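PDB 4MMO: Sso-CP2 metallo-carboxypetidase from Sulfolobus solfataricus, which probably cleaves residues from the carboxyl ends of peptides as a zinc-dependent metallopeptidase of the M20 family. Local coordinates for residues V35-L39 / L113-K117; V129-Y133 / N153-A157. All coordinates share one frame; numbering follows the deposited sequence.

Overall arrangement
Both contacts belong to the zinc-binding catalytic domain of this M20 peptidase and are built on its mixed beta sheet, one on each face. Contact 1 comes first along the chain and joins helices 24-39 and 102-121; contact 2 follows, tying strand 128-134, which comes directly after the second helix, to the loop before strand 159-161. Their centres lie about 16 Å apart. Strand 128-134 connects them: Leu-131 packs against Leu-39 and Leu-113 of contact 1, while Lys-130 and Leu-132 serve contact 2. The helices thus pack on one face of the sheet and the loop on the other, and strand 65-71 of this sheet ends at the zinc ligand His-71.

Contact 1 of 2, residues V35-L39 / L113-K117; sequences VEKLL and LFAIK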
loop_
_atom_site.group_PDB
_atom_site.type_symbol
_atom_site.label_atom_id
_atom_site.label_comp_id
_atom_site.label_asym_id
_atom_site.label_seq_id
_atom_site.Cartn_x
_atom_site.Cartn_y
_atom_site.Cartn_z
ATOM N N VAL A 35 12.920 41.383 4.174
ATOM C CA VAL A 35 12.881 42.069 2.886
ATOM C C VAL A 35 12.927 43.577 3.101
ATOM O O VAL A 35 13.692 44.281 2.442
ATOM C CB VAL A 35 11.622 41.682 2.071
ATOM C CG1 VAL A 35 11.405 42.628 0.891
ATOM C CG2 VAL A 35 11.736 40.252 1.571
ATOM N N GLU A 36 12.110 44.064 4.030
ATOM C CA GLU A 36 12.058 45.488 4.341
ATOM C C GLU A 36 13.397 45.981 4.874
ATOM O O GLU A 36 13.861 47.058 4.509
ATOM C CB GLU A 36 10.958 45.765 5.366
ATOM C CG GLU A 36 9.561 45.450 4.859
ATOM C CD GLU A 36 8.482 45.746 5.877
ATOM O OE1 GLU A 36 8.715 45.508 7.080
ATOM O OE2 GLU A 36 7.399 46.217 5.472
ATOM N N LYS A 37 14.012 45.185 5.740
ATOM C CA LYS A 37 15.302 45.531 6.320
ATOM C C LYS A 37 16.366 45.669 5.238
ATOM O O LYS A 37 17.075 46.674 5.175
ATOM C CB LYS A 37 15.726 44.459 7.327
ATOM C CG LYS A 37 17.090 44.682 7.970
ATOM C CD LYS A 37 17.602 43.399 8.604
ATOM C CE LYS A 37 19.011 43.564 9.144
ATOM N NZ LYS A 37 19.054 44.441 10.345
ATOM N N LEU A 38 16.472 44.653 4.389
ATOM C CA LEU A 38 17.556 44.575 3.416
ATOM C C LEU A 38 17.404 45.556 2.256
ATOM O O LEU A 38 18.382 46.165 1.836
ATOM C CB LEU A 38 17.679 43.147 2.878
ATOM C CG LEU A 38 18.070 42.076 3.901
ATOM C CD1 LEU A 38 18.032 40.694 3.270
ATOM C CD2 LEU A 38 19.444 42.352 4.487
ATOM N N LEU A 39 16.185 45.710 1.745
ATOM C CA LEU A 39 15.956 46.514 0.545
ATOM C C LEU A 39 15.414 47.909 0.849
ATOM O O LEU A 39 15.468 48.796 0.000
ATOM C CB LEU A 39 14.997 45.790 -0.403
ATOM C CG LEU A 39 15.349 44.336 -0.730
ATOM C CD1 LEU A 39 14.431 43.814 -1.823
ATOM C CD2 LEU A 39 16.814 44.174 -1.130
ATOM N N LEU A 113 18.017 38.053 -3.025
ATOM C CA LEU A 113 17.714 39.223 -2.201
ATOM C C LEU A 113 18.956 40.066 -1.944
ATOM O O LEU A 113 18.907 41.293 -2.000
ATOM C CB LEU A 113 17.120 38.798 -0.854
ATOM C CG LEU A 113 15.607 38.894 -0.665
ATOM C CD1 LEU A 113 15.237 38.404 0.730
ATOM C CD2 LEU A 113 15.103 40.311 -0.868
ATOM N N PHE A 114 20.068 39.403 -1.645
ATOM C CA PHE A 114 21.300 40.109 -1.348
ATOM C C PHE A 114 21.927 40.700 -2.616
ATOM O O PHE A 114 22.599 41.727 -2.550
ATOM C CB PHE A 114 22.278 39.200 -0.602
ATOM C CG PHE A 114 22.050 39.177 0.886
ATOM C CD1 PHE A 114 22.461 40.241 1.673
ATOM C CD2 PHE A 114 21.405 38.110 1.492
ATOM C CE1 PHE A 114 22.245 40.236 3.037
ATOM C CE2 PHE A 114 21.188 38.099 2.858
ATOM C CZ PHE A 114 21.608 39.164 3.631
ATOM N N ALA A 115 21.688 40.072 -3.765
ATOM C CA ALA A 115 22.126 40.642 -5.037
ATOM C C ALA A 115 21.413 41.968 -5.276
ATOM O O ALA A 115 22.043 42.968 -5.615
ATOM C CB ALA A 115 21.852 39.682 -6.184
ATOM N N ILE A 116 20.097 41.973 -5.083
ATOM C CA ILE A 116 19.303 43.178 -5.284
ATOM C C ILE A 116 19.784 44.276 -4.346
ATOM O O ILE A 116 19.895 45.437 -4.742
ATOM C CB ILE A 116 17.804 42.908 -5.054
ATOM C CG1 ILE A 116 17.284 41.926 -6.105
ATOM C CG2 ILE A 116 16.994 44.206 -5.119
ATOM C CD1 ILE A 116 15.896 41.372 -5.805
ATOM N N LYS A 117 20.072 43.896 -3.106
ATOM C CA LYS A 117 20.560 44.830 -2.103
ATOM C C LYS A 117 21.860 45.483 -2.549
ATOM O O LYS A 117 22.035 46.694 -2.419
ATOM C CB LYS A 117 20.801 44.102 -0.783
ATOM C CG LYS A 117 21.288 44.999 0.341
ATOM C CD LYS A 117 21.709 44.185 1.553
ATOM C CE LYS A 117 21.730 45.040 2.806
ATOM N NZ LYS A 117 22.512 46.293 2.630
#
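Leu-39 and Leu-113 meet at about a right angle in the tightly packed half of this helix pair, with CD1 of Leu-39 3.7 Å from CD2 of Leu-113. The other methyl of Leu-39, CD2, lies against the backbone of the partner helix, 3.7 Å from the carbonyl O of Leu-113, and also touches CG2 of Ile-116. Holding CG beside its own backbone N (chi1 -51°) lets Leu-39 send both branches across. Val-35, one turn earlier, adds its CG2, 4.0 Å from CD1 of Leu-113. The two helices run broadly parallel, their local axes inclined by 34° and 9.8 Å apart at closest approach. They pack side by side on one face of the mixed sheet in the alpha/beta catalytic domain of the M20 family: Ile-116 rests on Val-129 of strand 128-134, and Val-35 reaches Ala-56 of strand 53-58. Farther from the sheet, Leu-38 leans on Phe-114. CD1 of Leu-38 makes a CH-pi contact over one face of the Phe-114 ring, 4.2 Å from its centroid and displaced toward the rim, while CD2 of Leu-38 meets CE1 of that ring. Helix 3-12 covers this region through Glu-3 and Thr-7. Toward solvent the contact is carried by the aliphatic part of Lys-117, which crosses Leu-38: CG lies 3.5 Å from the carbonyl O of Leu-38, and CE reaches its CD2 at 3.9 Å. The lysine chain then bends at its last torsion (chi4 -51°), and NZ forms a salt bridge with Asp-121 one turn farther along the same helix.

Contact 2 of 2, residues V129-Y133 / N153-A157; sequences VKLLY and NKLKA
The ammonium group of Lys-130 is gripped by two backbone carbonyls of the loop opposite, with NZ 2.7 Å from O of Lys-156 and 2.8 Å from O of Lys-154. The two bonds differ in direction. Toward Lys-156 the nitrogen lies in the carbonyl plane, on a lone pair, at a C=O...N angle of 137°; toward Lys-154 it stands above the plane, 46° out of it. Lys-130 spans the gap because its chain is fully extended beyond CG, carrying NZ across to the bend of the loop. CE of Lys-130 lies 3.4 Å from O of Lys-154. Asn-153 to Lys-156 form a type I beta turn, closed by the backbone bond from N of Lys-156 to O of Asn-153 at 3.3 Å. Lys-154 and Lys-156 both belong to this turn, and their carbonyls converge on one cation, which would be expected to favour the charged form of this buried lysine; the two bonds tie the loop to the strand. Strand 128-134 is an inner strand of the mixed sheet in the M20 catalytic domain, flanked by strands 53-58 and 65-71, and the loop lies on the face turned away from helices 24-39 and 102-121. Strand 159-161 begins just after the loop and joins the same sheet beside strand 65-71. A looser apolar contact accompanies the lysine: CD1 of Leu-132, two residues along on the same face, approaches CD2 of Leu-155 to 4.4 Å. Tyr-55 of the adjacent strand 53-58 touches Lys-130, Lys-154 and Leu-155. The side chain of Lys-154 turns off from strand 128-134, and its ammonium group forms a salt bridge with Glu-46.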
loop_
_atom_site.group_PDB
_atom_site.type_symbol
_atom_site.label_atom_id
_atom_site.label_comp_id
_atom_site.label_asym_id
_atom_site.label_seq_id
_atom_site.Cartn_x
_atom_site.Cartn_y
_atom_site.Cartn_z
ATOM N N VAL A 129 11.823 45.513 -9.849
ATOM C CA VAL A 129 11.720 44.147 -9.355
ATOM C C VAL A 129 10.487 43.976 -8.482
ATOM O O VAL A 129 10.263 44.735 -7.536
ATOM C CB VAL A 129 12.979 43.745 -8.565
ATOM C CG1 VAL A 129 12.818 42.361 -7.934
ATOM C CG2 VAL A 129 14.184 43.766 -9.479
ATOM N N LYS A 130 9.688 42.973 -8.823
ATOM C CA LYS A 130 8.556 42.561 -8.007
ATOM C C LYS A 130 8.856 41.181 -7.451
ATOM O O LYS A 130 9.246 40.278 -8.197
ATOM C CB LYS A 130 7.283 42.535 -8.843
ATOM C CG LYS A 130 6.879 43.896 -9.363
ATOM C CD LYS A 130 5.630 43.817 -10.213
ATOM C CE LYS A 130 5.111 45.203 -10.549
ATOM N NZ LYS A 130 3.889 45.139 -11.393
ATOM N N LEU A 131 8.691 41.032 -6.139
ATOM C CA LEU A 131 8.994 39.784 -5.448
ATOM C C LEU A 131 7.712 39.071 -5.047
ATOM O O LEU A 131 6.793 39.688 -4.510
ATOM C CB LEU A 131 9.818 40.059 -4.191
ATOM C CG LEU A 131 11.150 40.791 -4.353
ATOM C CD1 LEU A 131 11.763 41.012 -2.978
ATOM C CD2 LEU A 131 12.105 40.021 -5.256
ATOM N N LEU A 132 7.658 37.770 -5.308
ATOM C CA LEU A 132 6.502 36.965 -4.934
ATOM C C LEU A 132 6.955 35.649 -4.325
ATOM O O LEU A 132 7.359 34.730 -5.037
ATOM C CB LEU A 132 5.605 36.705 -6.148
ATOM C CG LEU A 132 4.215 36.145 -5.833
ATOM C CD1 LEU A 132 3.408 37.157 -5.060
ATOM C CD2 LEU A 132 3.475 35.757 -7.103
ATOM N N TYR A 133 6.889 35.579 -2.998
ATOM C CA TYR A 133 7.291 34.393 -2.257
ATOM C C TYR A 133 6.072 33.673 -1.681
ATOM O O TYR A 133 5.373 34.226 -0.829
ATOM C CB TYR A 133 8.226 34.785 -1.116
ATOM C CG TYR A 133 9.451 35.563 -1.544
ATOM C CD1 TYR A 133 10.066 35.318 -2.766
ATOM C CD2 TYR A 133 9.998 36.535 -0.718
ATOM C CE1 TYR A 133 11.191 36.020 -3.151
ATOM C CE2 TYR A 133 11.118 37.242 -1.091
ATOM C CZ TYR A 133 11.713 36.981 -2.312
ATOM O OH TYR A 133 12.831 37.687 -2.691
ATOM N N ASN A 153 -3.141 42.787 -12.498
ATOM C CA ASN A 153 -2.600 44.113 -12.786
ATOM C C ASN A 153 -1.400 44.429 -11.895
ATOM O O ASN A 153 -0.380 44.923 -12.368
ATOM C CB ASN A 153 -3.671 45.193 -12.627
ATOM C CG ASN A 153 -4.733 45.129 -13.711
ATOM O OD1 ASN A 153 -4.489 44.640 -14.814
ATOM N ND2 ASN A 153 -5.921 45.630 -13.399
ATOM N N LYS A 154 -1.518 44.123 -10.609
ATOM C CA LYS A 154 -0.444 44.396 -9.660
ATOM C C LYS A 154 0.843 43.636 -9.997
ATOM O O LYS A 154 1.942 44.118 -9.732
ATOM C CB LYS A 154 -0.891 44.050 -8.235
ATOM C CG LYS A 154 0.232 44.148 -7.208
ATOM C CD LYS A 154 -0.281 44.442 -5.806
ATOM C CE LYS A 154 -0.535 43.176 -5.014
ATOM N NZ LYS A 154 -1.052 43.493 -3.654
ATOM N N LEU A 155 0.697 42.453 -10.584
ATOM C CA LEU A 155 1.832 41.571 -10.835
ATOM C C LEU A 155 2.409 41.707 -12.239
ATOM O O LEU A 155 3.293 40.939 -12.620
ATOM C CB LEU A 155 1.414 40.120 -10.604
ATOM C CG LEU A 155 1.044 39.775 -9.163
ATOM C CD1 LEU A 155 0.459 38.372 -9.099
ATOM C CD2 LEU A 155 2.258 39.897 -8.257
ATOM N N LYS A 156 1.914 42.675 -13.003
ATOM C CA LYS A 156 2.374 42.869 -14.374
ATOM C C LYS A 156 3.886 43.048 -14.427
ATOM O O LYS A 156 4.458 43.828 -13.666
ATOM C CB LYS A 156 1.696 44.080 -15.015
ATOM C CG LYS A 156 2.103 44.299 -16.466
ATOM C CD LYS A 156 1.471 45.548 -17.054
ATOM C CE LYS A 156 1.805 45.685 -18.532
ATOM N NZ LYS A 156 1.097 46.833 -19.159
ATOM N N ALA A 157 4.522 42.309 -15.328
ATOM C CA ALA A 157 5.963 42.394 -15.523
ATOM C C ALA A 157 6.291 41.943 -16.939
ATOM O O ALA A 157 5.498 41.240 -17.562
ATOM C CB ALA A 157 6.682 41.531 -14.509
#